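Local coordinates for protein pectate lyase (Paenibacillus sp. 0602, PDB 5GT5) that cleaves polygalacturonate and partly methylated pectin by beta-elimination, probably with the help of calcium, as an endo-acting member of polysaccharide lyase family 1, at residues A[104-109]-A[128-133]; A[164-169]-A[188-193]; A[238-243]-A[317-322]; A[269-274]-A[294-299]; A[329-334]-A[395-400]. The protein carries 1 engineered substitution. All blocks are in the same frame, centred on the assembly; numbering follows the deposited sequence.

Overall arrangement
The contacts sample a right-handed parallel beta-helix, the fold of polysaccharide lyase family 1. Contacts 1 and 2 are neighbours in the coil stack, with centres about 10 Å apart. They share the salt bridge R128 to D165 and the packing of F132 on F169. Contact 2 runs on into contact 4 through F193 and Y270, centres about 16 Å apart. Contact 3 adjoins contact 4, centre to centre about 11 Å, through S242 and Q274. Contact 5 stands apart, about 35 Å from contact 1 between centres. Its V334 side chain is about 10 Å from that of R276, the probable active-site arginine; I188 of contact 2 is about 8 Å from D178, a probable calcium ligand, between side chains.

Contact 1 (A[104-109]-A[128-133]); sequences IFSANG and RNLEFD
S106 and N129 grip each other twice. The S106 hydroxyl OG donates to N129 O at 2.7 Å, nearly in line with the carbonyl. In return, N129 ND2 donates to S106 O at 3.0 Å, coming from above the carbonyl plane. N129 CG is anti to its backbone N (chi1 -153°), which sets the amide beside 106-109, where ND2 meets S106 O. S106 OG also accepts S110 N, just past the segment, and a weak bond from G109 N. G109 CA rests on N129 O at 3.3 Å as a CA-H...O contact. Beside these bonds, L130 CD2 packs on S106 CB at 3.8 Å, and L130 CD1 meets I104 CG2 at 4.1 Å. The I104 and L130 side chains cross at about a right angle. Next comes the backbone: R128 N donates to I104 O at 2.9 Å, while S106 N to R128 O is weak. A water bridges G109 O and E131 OE1. N129 OD1 is held by G432 N, outside both segments. An alanine at N129 would probably leave S106 O and G432 N without their amide partner and loosen the turn at 106-109. R128 turns away to a salt bridge with D165. Strand 102-106 lies between strands 51-54 and 125-128, and strand 131-133 between 111-113 and 168-169, in successive parallel coils of the beta-helix.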
# COMPACT_ATOMS: atom_id res chain seq x y z
N ILE A 104 12.62 11.38 -5.99
CA ILE A 104 13.60 12.43 -5.71
C ILE A 104 14.97 11.84 -5.98
O ILE A 104 15.30 10.79 -5.45
CB ILE A 104 13.50 12.93 -4.22
CG1 ILE A 104 12.05 13.28 -3.86
CG2 ILE A 104 14.48 14.06 -3.97
CD1 ILE A 104 11.83 13.57 -2.34
N PHE A 105 15.79 12.49 -6.79
CA PHE A 105 17.08 11.93 -7.14
C PHE A 105 18.04 13.03 -7.54
O PHE A 105 17.62 14.20 -7.69
CB PHE A 105 16.94 10.90 -8.29
CG PHE A 105 16.89 11.51 -9.68
CD1 PHE A 105 15.72 12.15 -10.12
CD2 PHE A 105 17.98 11.43 -10.52
CE1 PHE A 105 15.68 12.73 -11.39
CE2 PHE A 105 17.94 12.00 -11.80
CZ PHE A 105 16.79 12.65 -12.22
N SER A 106 19.31 12.66 -7.71
CA SER A 106 20.24 13.54 -8.45
C SER A 106 21.02 12.72 -9.45
O SER A 106 21.14 11.51 -9.33
CB SER A 106 21.20 14.27 -7.50
OG SER A 106 22.27 13.41 -7.08
N ALA A 107 21.56 13.41 -10.46
CA ALA A 107 22.29 12.74 -11.51
C ALA A 107 23.70 12.34 -11.07
O ALA A 107 24.25 11.39 -11.58
CB ALA A 107 22.40 13.61 -12.76
N ASN A 108 24.28 13.05 -10.11
CA ASN A 108 25.69 12.78 -9.79
C ASN A 108 26.02 12.77 -8.30
O ASN A 108 27.15 13.09 -7.89
CB ASN A 108 26.63 13.69 -10.57
CG ASN A 108 26.68 13.34 -12.04
OD1 ASN A 108 27.21 12.30 -12.44
ND2 ASN A 108 26.12 14.21 -12.86
N GLY A 109 25.05 12.40 -7.49
CA GLY A 109 25.34 12.19 -6.08
C GLY A 109 25.43 13.48 -5.29
O GLY A 109 26.33 13.60 -4.44
N ARG A 128 16.79 8.41 -4.61
CA ARG A 128 17.99 7.76 -5.15
C ARG A 128 19.15 8.69 -5.45
O ARG A 128 18.98 9.86 -5.86
CB ARG A 128 17.66 6.97 -6.44
CG ARG A 128 16.70 5.80 -6.17
CD ARG A 128 16.34 5.11 -7.48
NE ARG A 128 17.33 4.11 -7.88
CZ ARG A 128 17.28 3.44 -9.03
NH1 ARG A 128 16.35 3.75 -9.94
NH2 ARG A 128 18.18 2.48 -9.28
N ASN A 129 20.35 8.13 -5.28
CA ASN A 129 21.60 8.81 -5.67
C ASN A 129 21.82 10.15 -4.99
O ASN A 129 22.25 11.14 -5.64
CB ASN A 129 21.71 8.95 -7.20
CG ASN A 129 23.14 9.01 -7.64
OD1 ASN A 129 24.01 8.40 -7.02
ND2 ASN A 129 23.40 9.71 -8.73
N LEU A 130 21.53 10.19 -3.69
CA LEU A 130 21.77 11.37 -2.87
C LEU A 130 22.65 11.01 -1.69
O LEU A 130 22.56 9.89 -1.14
CB LEU A 130 20.47 11.94 -2.36
CG LEU A 130 19.62 12.50 -3.48
CD1 LEU A 130 18.22 12.66 -2.96
CD2 LEU A 130 20.19 13.84 -3.90
N GLU A 131 23.53 11.94 -1.31
CA GLU A 131 24.35 11.81 -0.12
C GLU A 131 23.83 12.76 0.95
O GLU A 131 23.47 13.90 0.65
CB GLU A 131 25.83 12.07 -0.43
CG GLU A 131 26.70 12.02 0.85
CD GLU A 131 28.18 11.91 0.57
OE1 GLU A 131 28.61 11.95 -0.60
OE2 GLU A 131 28.95 11.79 1.55
N PHE A 132 23.77 12.27 2.18
CA PHE A 132 23.23 12.98 3.31
C PHE A 132 24.35 13.21 4.31
O PHE A 132 25.06 12.26 4.70
CB PHE A 132 22.11 12.16 3.94
CG PHE A 132 20.95 11.96 3.02
CD1 PHE A 132 20.94 10.94 2.08
CD2 PHE A 132 19.86 12.81 3.09
CE1 PHE A 132 19.83 10.79 1.19
CE2 PHE A 132 18.76 12.64 2.26
CZ PHE A 132 18.75 11.66 1.29
N ASP A 133 24.55 14.47 4.71
CA ASP A 133 25.71 14.80 5.54
C ASP A 133 25.43 15.99 6.44
O ASP A 133 24.47 16.76 6.21
CB ASP A 133 26.95 15.09 4.65
CG ASP A 133 28.28 14.89 5.38
OD1 ASP A 133 28.31 14.48 6.56
OD2 ASP A 133 29.32 15.18 4.73
O HOH W 1 28.03 11.68 -3.28

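Contact 2 (A[164-169]-A[188-193]); sequences IDHCVF and ISWSTF. Engineered in segment 164-169: V168 (natural residue Gly).
H166 lies beside W190, pointing the same way; the imidazole and the five-membered ring of W190 are 4° apart. H166 CB is 4.1 Å from W190 O, and its CG lies 3.9 Å from W190 CB. At the ring, W190 CB sits over the centre of one face, 3.5 Å from the centroid, as a CH-pi contact. The indole itself is slid aside and barely overlaps the imidazole. H166 CD2 faces W190 O and CB. The tip atoms CE1 and NE2 of H166 come to 3.4 and 3.6 Å from W190 CB. In the ring plane, H166 ND1 donates to D165 OD1 at 2.7 Å. The other oxygen, D165 OD2, accepts the hydroxyl of S189 through its anti lone pair, also at 2.7 Å. S189 O takes two donors, H166 N and S191 OG, the latter from above the carbonyl plane. S191 OG in turn receives C167 N. Further on, F169 and F193 have near-parallel rings that barely overlap, and CD1 of F169 meets CE2 of F193 at 3.3 Å. V168, an engineered residue, puts CG2 against T192 CB. F132, F169, F193 and Y270 form an aromatic ladder along successive coils of the parallel beta-helix. The arginine R128 and the S189 hydroxyl would be expected to favour a charged D165 carboxylate, whose negative charge would in turn polarise the H166 ring.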
# COMPACT_ATOMS: atom_id res chain seq x y z
N ILE A 164 14.63 3.54 -1.02
CA ILE A 164 15.80 4.38 -0.86
C ILE A 164 16.96 3.59 -1.44
O ILE A 164 17.24 2.47 -0.99
CB ILE A 164 16.05 4.69 0.61
CG1 ILE A 164 14.90 5.58 1.13
CG2 ILE A 164 17.39 5.44 0.78
CD1 ILE A 164 14.72 5.56 2.65
N ASP A 165 17.65 4.14 -2.45
CA ASP A 165 18.60 3.31 -3.19
C ASP A 165 19.77 4.13 -3.72
O ASP A 165 19.59 5.27 -4.14
CB ASP A 165 17.86 2.58 -4.33
CG ASP A 165 18.80 1.94 -5.31
OD1 ASP A 165 19.20 2.66 -6.27
OD2 ASP A 165 19.18 0.76 -5.15
N HIS A 166 20.97 3.56 -3.67
CA HIS A 166 22.17 4.29 -4.10
C HIS A 166 22.32 5.64 -3.39
O HIS A 166 22.71 6.66 -3.96
CB HIS A 166 22.21 4.46 -5.63
CG HIS A 166 22.67 3.23 -6.35
ND1 HIS A 166 21.80 2.29 -6.86
CD2 HIS A 166 23.92 2.79 -6.62
CE1 HIS A 166 22.50 1.33 -7.44
NE2 HIS A 166 23.79 1.58 -7.28
N CYS A 167 22.05 5.62 -2.09
CA CYS A 167 22.30 6.79 -1.26
C CYS A 167 23.46 6.54 -0.32
O CYS A 167 23.86 5.39 -0.10
CB CYS A 167 21.05 7.16 -0.45
SG CYS A 167 19.69 7.81 -1.48
N VAL A 168 24.01 7.63 0.20
CA VAL A 168 25.10 7.59 1.18
C VAL A 168 24.72 8.43 2.39
O VAL A 168 24.22 9.54 2.23
CB VAL A 168 26.37 8.12 0.56
CG1 VAL A 168 27.51 8.22 1.60
CG2 VAL A 168 26.76 7.18 -0.46
N PHE A 169 24.96 7.87 3.58
CA PHE A 169 24.63 8.54 4.84
C PHE A 169 25.88 8.60 5.69
O PHE A 169 26.59 7.61 5.82
CB PHE A 169 23.53 7.78 5.57
CG PHE A 169 22.26 7.65 4.78
CD1 PHE A 169 22.11 6.64 3.83
CD2 PHE A 169 21.23 8.55 4.97
CE1 PHE A 169 20.93 6.51 3.12
CE2 PHE A 169 20.04 8.44 4.26
CZ PHE A 169 19.89 7.42 3.33
N ILE A 188 15.56 -0.64 1.25
CA ILE A 188 16.76 0.17 1.18
C ILE A 188 17.90 -0.64 0.56
O ILE A 188 18.29 -1.68 1.11
CB ILE A 188 17.19 0.70 2.59
CG1 ILE A 188 16.02 1.38 3.33
CG2 ILE A 188 18.39 1.63 2.45
CD1 ILE A 188 16.37 1.95 4.73
N SER A 189 18.41 -0.17 -0.59
CA SER A 189 19.37 -0.99 -1.34
C SER A 189 20.52 -0.19 -1.90
O SER A 189 20.42 1.04 -2.10
CB SER A 189 18.69 -1.78 -2.46
OG SER A 189 18.06 -0.92 -3.40
N TRP A 190 21.64 -0.88 -2.11
CA TRP A 190 22.79 -0.30 -2.79
C TRP A 190 23.26 0.99 -2.13
O TRP A 190 23.67 1.93 -2.82
CB TRP A 190 22.50 -0.10 -4.31
CG TRP A 190 22.48 -1.41 -5.02
CD1 TRP A 190 21.39 -2.12 -5.43
CD2 TRP A 190 23.63 -2.21 -5.35
NE1 TRP A 190 21.79 -3.32 -6.01
CE2 TRP A 190 23.16 -3.37 -5.98
CE3 TRP A 190 25.00 -2.02 -5.21
CZ2 TRP A 190 24.03 -4.37 -6.43
CZ3 TRP A 190 25.86 -3.02 -5.68
CH2 TRP A 190 25.37 -4.17 -6.27
N SER A 191 23.20 1.04 -0.81
CA SER A 191 23.48 2.27 -0.06
C SER A 191 24.62 2.11 0.92
O SER A 191 24.87 1.01 1.41
CB SER A 191 22.21 2.80 0.64
OG SER A 191 21.24 3.17 -0.35
N THR A 192 25.29 3.22 1.18
CA THR A 192 26.41 3.25 2.13
C THR A 192 26.03 4.04 3.36
O THR A 192 25.45 5.14 3.23
CB THR A 192 27.62 3.92 1.46
OG1 THR A 192 28.07 3.05 0.39
CG2 THR A 192 28.74 4.13 2.48
N PHE A 193 26.32 3.48 4.54
CA PHE A 193 26.13 4.13 5.82
C PHE A 193 27.50 4.09 6.47
O PHE A 193 28.04 3.01 6.66
CB PHE A 193 25.08 3.34 6.63
CG PHE A 193 23.77 3.16 5.90
CD1 PHE A 193 23.60 2.12 4.96
CD2 PHE A 193 22.71 4.03 6.15
CE1 PHE A 193 22.38 1.96 4.30
CE2 PHE A 193 21.50 3.90 5.47
CZ PHE A 193 21.33 2.89 4.54

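Contact 3 (A[238-243]-A[317-322]); sequences AISGSQ and YKFGIT
S242 OG meets I321 CD1 at 3.6 Å, while its hydrogen-bond partner is Q274 NE2. The same methyl, I321 CD1, lies 3.7 Å from I239 O and 4.1 Å from I239 CG2. One methyl of I321 therefore touches both I239 and S242. Much of the remaining contact is I239 on F319. I239 CG2 stands over one face of the phenyl ring, 3.5 Å from F319 CZ, and I239 CD1 reaches F319 CE2 at 3.8 Å. F319 CG is anti to its backbone N (chi1 -170°), which sends the ring toward I239. At the ring edge, in the ring plane, S240 OG lies 3.7 Å from F319 CE1. That hydroxyl is bonded back to I236 O within its own helix. M220, L224 and I312 of nearby helices also touch F319. An alanine in place of F319 would probably open a gap beside I239 CG2 and leave that methyl without its ring face. The arrangement is a small apolar cluster joining helix 233-241 to the loop 317-322, among the helices and loops that surround the beta-helix.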
# COMPACT_ATOMS: atom_id res chain seq x y z
N ALA A 238 38.38 9.64 17.57
CA ALA A 238 38.28 8.26 17.08
C ALA A 238 37.05 7.54 17.60
O ALA A 238 36.38 6.83 16.85
CB ALA A 238 39.55 7.46 17.47
N ILE A 239 36.75 7.72 18.89
CA ILE A 239 35.61 7.04 19.51
C ILE A 239 34.29 7.64 18.98
O ILE A 239 33.28 6.93 18.80
CB ILE A 239 35.71 7.07 21.06
CG1 ILE A 239 36.94 6.27 21.52
CG2 ILE A 239 34.39 6.60 21.69
CD1 ILE A 239 37.47 6.70 22.86
N SER A 240 34.29 8.94 18.71
CA SER A 240 33.10 9.62 18.18
C SER A 240 32.92 9.39 16.70
O SER A 240 31.90 9.78 16.17
CB SER A 240 33.18 11.13 18.41
OG SER A 240 33.29 11.45 19.77
N GLY A 241 33.89 8.77 16.03
CA GLY A 241 33.81 8.62 14.58
C GLY A 241 32.72 7.69 14.12
O GLY A 241 32.09 7.94 13.09
N SER A 242 32.49 6.60 14.84
CA SER A 242 31.43 5.67 14.45
C SER A 242 30.03 6.21 14.71
O SER A 242 29.82 7.08 15.56
CB SER A 242 31.62 4.31 15.14
OG SER A 242 31.79 4.45 16.53
N GLN A 243 29.08 5.73 13.91
CA GLN A 243 27.69 6.20 14.02
C GLN A 243 26.96 5.40 15.09
O GLN A 243 27.01 4.18 15.09
CB GLN A 243 27.02 6.02 12.65
CG GLN A 243 25.49 6.17 12.66
CD GLN A 243 25.03 7.55 13.08
OE1 GLN A 243 25.83 8.51 13.08
NE2 GLN A 243 23.76 7.68 13.43
N TYR A 317 27.92 9.52 32.53
CA TYR A 317 28.08 9.78 31.09
C TYR A 317 28.04 8.48 30.30
O TYR A 317 28.49 7.43 30.77
CB TYR A 317 29.41 10.47 30.83
CG TYR A 317 29.49 11.86 31.40
CD1 TYR A 317 28.56 12.83 31.05
CD2 TYR A 317 30.52 12.22 32.27
CE1 TYR A 317 28.63 14.12 31.57
CE2 TYR A 317 30.60 13.51 32.80
CZ TYR A 317 29.67 14.46 32.43
OH TYR A 317 29.72 15.75 32.92
N LYS A 318 27.49 8.55 29.09
CA LYS A 318 27.58 7.47 28.12
C LYS A 318 28.59 7.89 27.06
O LYS A 318 28.36 8.84 26.32
CB LYS A 318 26.22 7.22 27.47
CG LYS A 318 26.21 6.20 26.37
CD LYS A 318 24.79 6.05 25.81
CE LYS A 318 24.75 5.51 24.37
NZ LYS A 318 24.63 6.65 23.35
N PHE A 319 29.70 7.18 27.00
CA PHE A 319 30.74 7.43 26.00
C PHE A 319 31.53 6.18 25.75
O PHE A 319 32.34 5.76 26.60
CB PHE A 319 31.67 8.56 26.42
CG PHE A 319 32.58 9.00 25.31
CD1 PHE A 319 32.08 9.72 24.23
CD2 PHE A 319 33.92 8.64 25.30
CE1 PHE A 319 32.91 10.11 23.18
CE2 PHE A 319 34.74 8.99 24.25
CZ PHE A 319 34.23 9.75 23.19
N GLY A 320 31.36 5.59 24.58
CA GLY A 320 31.99 4.32 24.27
C GLY A 320 31.50 3.75 22.95
O GLY A 320 30.92 4.47 22.13
N ILE A 321 31.74 2.46 22.76
CA ILE A 321 31.44 1.77 21.51
C ILE A 321 30.42 0.66 21.75
O ILE A 321 30.73 -0.34 22.38
CB ILE A 321 32.72 1.19 20.91
CG1 ILE A 321 33.75 2.29 20.66
CG2 ILE A 321 32.44 0.41 19.63
CD1 ILE A 321 33.34 3.29 19.60
N THR A 322 29.20 0.86 21.27
CA THR A 322 28.22 -0.23 21.25
C THR A 322 28.60 -1.09 20.06
O THR A 322 29.13 -0.57 19.06
CB THR A 322 26.82 0.34 21.12
OG1 THR A 322 26.57 1.08 22.33
CG2 THR A 322 25.74 -0.75 20.96

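Contact 4 (A[269-274]-A[294-299]); sequences VYKDIQ and ATDARA
D272 OD1 receives two backbone N-H groups from the first turn of helix 295-301. A297 N donates to it at 3.1 Å, from above the carboxylate plane, and D296 N adds a weak bond to the same OD1 at 3.0 Å. D272 CG is anti to its carbonyl carbon (chi1 -59°). This places CG toward the helix start, where OD1 meets the N-H groups and the helix dipole would probably favour a negative charge. A294 holds the N-cap position, and its CA is 4.2 Å from D272 CA. A297 CB lies 4.1 Å from D272 OD1. The second carboxylate oxygen belongs to this tight part as well. D272 OD2 lies 2.5 Å from D296 OD2, with the two carboxylate planes 56° apart. Oxygens this close suggest that one acid holds a proton. The loose side is that of K271, where the bonds are long. K271 NZ lies near both acids. Its salt bridge to D296 OD2 is 3.3 Å and that to D272 OD2 3.4 Å, both weak as hydrogen bonds. The lysine chain is extended to CE and bends only at its end (chi4 -91°). K271 and D296 are exposed, whereas D272 and A297 are buried. Strand 262-271 lies between strand 184-194 on one side and strands 284-288 and 291-293 on the other. Helix 295-301 follows strand 291-293 directly, so this contact ties the helix start to the turn leaving the preceding coil.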
# COMPACT_ATOMS: atom_id res chain seq x y z
N VAL A 269 26.24 -1.26 2.62
CA VAL A 269 27.43 -1.33 3.49
C VAL A 269 27.20 -0.47 4.72
O VAL A 269 26.88 0.72 4.59
CB VAL A 269 28.70 -0.84 2.75
CG1 VAL A 269 29.93 -0.81 3.69
CG2 VAL A 269 28.98 -1.71 1.54
N TYR A 270 27.32 -1.08 5.90
CA TYR A 270 27.21 -0.37 7.18
C TYR A 270 28.60 -0.34 7.78
O TYR A 270 29.04 -1.33 8.39
CB TYR A 270 26.23 -1.11 8.13
CG TYR A 270 24.81 -1.11 7.58
CD1 TYR A 270 23.96 -0.04 7.83
CD2 TYR A 270 24.34 -2.18 6.82
CE1 TYR A 270 22.67 0.00 7.28
CE2 TYR A 270 23.04 -2.18 6.31
CZ TYR A 270 22.22 -1.08 6.53
OH TYR A 270 20.95 -1.08 6.01
N LYS A 271 29.33 0.76 7.55
CA LYS A 271 30.70 0.87 7.98
C LYS A 271 30.78 1.69 9.25
O LYS A 271 30.44 2.88 9.26
CB LYS A 271 31.54 1.53 6.88
CG LYS A 271 33.02 1.57 7.24
CD LYS A 271 33.86 2.25 6.14
CE LYS A 271 35.33 2.40 6.55
NZ LYS A 271 35.63 3.70 7.23
N ASP A 272 31.22 1.03 10.33
CA ASP A 272 31.37 1.68 11.63
C ASP A 272 30.05 2.27 12.08
O ASP A 272 29.97 3.42 12.56
CB ASP A 272 32.49 2.72 11.58
CG ASP A 272 33.82 2.09 11.20
OD1 ASP A 272 34.15 1.03 11.80
OD2 ASP A 272 34.50 2.64 10.29
N ILE A 273 29.00 1.45 11.96
CA ILE A 273 27.70 1.72 12.55
C ILE A 273 27.59 0.83 13.78
O ILE A 273 27.75 -0.38 13.69
CB ILE A 273 26.56 1.39 11.53
CG1 ILE A 273 26.86 1.99 10.15
CG2 ILE A 273 25.22 1.80 12.11
CD1 ILE A 273 27.06 3.52 10.12
N GLN A 274 27.33 1.42 14.94
CA GLN A 274 27.43 0.69 16.21
C GLN A 274 26.24 -0.20 16.52
O GLN A 274 26.35 -1.10 17.35
CB GLN A 274 27.57 1.67 17.37
CG GLN A 274 28.92 2.41 17.40
CD GLN A 274 29.07 3.24 18.67
OE1 GLN A 274 28.37 3.05 19.67
NE2 GLN A 274 29.99 4.19 18.62
N ALA A 294 32.52 -3.11 11.33
CA ALA A 294 32.76 -2.18 12.44
C ALA A 294 34.24 -2.20 12.84
O ALA A 294 34.58 -1.93 13.99
CB ALA A 294 31.87 -2.56 13.66
N THR A 295 35.12 -2.48 11.89
CA THR A 295 36.58 -2.57 12.15
C THR A 295 37.13 -1.36 12.90
O THR A 295 37.84 -1.51 13.90
CB THR A 295 37.35 -2.71 10.83
OG1 THR A 295 37.01 -3.96 10.20
CG2 THR A 295 38.89 -2.68 11.08
N ASP A 296 36.82 -0.17 12.42
CA ASP A 296 37.36 1.03 13.04
C ASP A 296 36.75 1.32 14.40
O ASP A 296 37.43 1.79 15.32
CB ASP A 296 37.20 2.22 12.11
CG ASP A 296 37.67 1.92 10.70
OD1 ASP A 296 38.84 1.57 10.55
OD2 ASP A 296 36.84 2.02 9.76
N ALA A 297 35.48 1.02 14.56
CA ALA A 297 34.89 1.16 15.89
C ALA A 297 35.54 0.21 16.91
O ALA A 297 35.80 0.61 18.06
CB ALA A 297 33.39 0.92 15.82
N ARG A 298 35.80 -1.01 16.47
CA ARG A 298 36.43 -2.03 17.34
C ARG A 298 37.82 -1.54 17.75
O ARG A 298 38.22 -1.64 18.92
CB ARG A 298 36.50 -3.37 16.58
CG ARG A 298 37.02 -4.55 17.43
CD ARG A 298 36.01 -4.93 18.42
NE ARG A 298 36.32 -6.18 19.13
CZ ARG A 298 35.59 -6.60 20.14
NH1 ARG A 298 34.56 -5.87 20.56
NH2 ARG A 298 35.89 -7.74 20.77
N ALA A 299 38.56 -0.97 16.80
CA ALA A 299 39.87 -0.36 17.12
C ALA A 299 39.74 0.77 18.13
O ALA A 299 40.53 0.87 19.09
CB ALA A 299 40.58 0.11 15.87

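Contact 5 (A[329-334]-A[395-400]); sequences TESNAV and AIKPFS
F399 CG is anti to its backbone N (chi1 -178°), on the way to A333, and K397 is extended beyond CG toward S331, with CD anti to CA (chi2 -178°). The two side chains meet different parts of 329-334, at the edge of a parallel beta-helix coil. K397 extends toward the type I' beta turn from T329 to N332, and its NZ comes within 3.2 Å of S331 OG. The ammonium group has firm partners elsewhere, in T361 O and A358 O. N332 N donates to T329 O at 3.0 Å and closes the turn. F399 reaches past the turn to the start of strand 333-337. Its CE1 packs on A333 CB at 3.9 Å, approaching obliquely. A333 CB points toward the loop and also meets S400 O at 3.4 Å. K363 of the neighbouring parallel strand 363-367 bonds S400 O through NZ and touches F399, as does R365, while W401 meets the phenyl ring edge-to-face. CA 397 to 400 runs 62° from CA 331 to 334, so the loop crosses the segment rather than following it. V334 N lies at the ring edge, in the ring plane, and F399 CE1 comes within 3.3 Å of V334 O.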
# COMPACT_ATOMS: atom_id res chain seq x y z
N THR A 329 12.98 -7.58 18.22
CA THR A 329 12.32 -7.47 19.52
C THR A 329 10.82 -7.57 19.38
O THR A 329 10.26 -7.36 18.29
CB THR A 329 12.66 -6.15 20.27
OG1 THR A 329 12.00 -5.04 19.63
CG2 THR A 329 14.18 -5.89 20.36
N GLU A 330 10.17 -7.86 20.51
CA GLU A 330 8.73 -7.71 20.62
C GLU A 330 7.99 -8.46 19.52
O GLU A 330 7.13 -7.93 18.82
CB GLU A 330 8.30 -6.22 20.66
CG GLU A 330 8.97 -5.45 21.81
CD GLU A 330 8.69 -3.96 21.83
OE1 GLU A 330 7.75 -3.52 21.16
OE2 GLU A 330 9.45 -3.23 22.50
N SER A 331 8.35 -9.72 19.38
CA SER A 331 7.69 -10.65 18.45
C SER A 331 7.90 -10.33 16.98
O SER A 331 7.25 -10.91 16.11
CB SER A 331 6.19 -10.76 18.75
OG SER A 331 6.01 -11.21 20.08
N ASN A 332 8.84 -9.44 16.69
CA ASN A 332 9.23 -9.21 15.32
C ASN A 332 9.94 -10.41 14.69
O ASN A 332 10.35 -11.34 15.40
CB ASN A 332 10.21 -8.06 15.36
N ALA A 333 10.14 -10.36 13.38
CA ALA A 333 10.88 -11.40 12.64
C ALA A 333 11.97 -10.73 11.81
O ALA A 333 11.66 -9.85 10.99
CB ALA A 333 9.96 -12.18 11.73
N VAL A 334 13.24 -11.09 12.06
CA VAL A 334 14.39 -10.59 11.28
C VAL A 334 15.14 -11.77 10.69
O VAL A 334 15.51 -12.69 11.43
CB VAL A 334 15.39 -9.80 12.16
CG1 VAL A 334 16.62 -9.41 11.33
CG2 VAL A 334 14.73 -8.54 12.78
N ALA A 395 15.82 -16.35 26.01
CA ALA A 395 15.38 -17.65 25.52
C ALA A 395 14.91 -17.48 24.09
O ALA A 395 14.17 -16.54 23.75
CB ALA A 395 14.25 -18.16 26.39
N ILE A 396 15.36 -18.38 23.22
CA ILE A 396 15.19 -18.19 21.78
C ILE A 396 13.79 -18.58 21.33
O ILE A 396 13.29 -19.65 21.67
CB ILE A 396 16.28 -18.96 20.99
CG1 ILE A 396 17.65 -18.39 21.34
CG2 ILE A 396 16.02 -18.95 19.48
CD1 ILE A 396 18.85 -19.26 20.92
N LYS A 397 13.13 -17.70 20.59
CA LYS A 397 11.88 -18.03 19.94
C LYS A 397 12.14 -18.60 18.56
O LYS A 397 12.82 -17.99 17.77
CB LYS A 397 11.02 -16.77 19.75
CG LYS A 397 10.42 -16.20 21.05
CD LYS A 397 9.55 -14.99 20.75
CE LYS A 397 8.72 -14.52 21.94
NZ LYS A 397 7.98 -13.27 21.55
N PRO A 398 11.58 -19.77 18.25
CA PRO A 398 11.80 -20.35 16.93
C PRO A 398 11.42 -19.36 15.81
O PRO A 398 10.39 -18.69 15.89
CB PRO A 398 10.86 -21.58 16.92
CG PRO A 398 10.76 -21.97 18.38
CD PRO A 398 10.77 -20.65 19.12
N PHE A 399 12.25 -19.27 14.79
CA PHE A 399 12.00 -18.30 13.75
C PHE A 399 10.79 -18.63 12.88
O PHE A 399 10.59 -19.78 12.47
CB PHE A 399 13.23 -18.09 12.85
CG PHE A 399 13.00 -17.04 11.81
CD1 PHE A 399 13.18 -15.69 12.13
CD2 PHE A 399 12.56 -17.38 10.55
CE1 PHE A 399 12.91 -14.72 11.22
CE2 PHE A 399 12.30 -16.42 9.61
CZ PHE A 399 12.48 -15.07 9.94
N SER A 400 10.00 -17.61 12.59
CA SER A 400 8.98 -17.66 11.55
C SER A 400 8.64 -16.21 11.22
O SER A 400 8.79 -15.33 12.08
CB SER A 400 7.73 -18.41 12.02
OG SER A 400 7.05 -17.70 13.03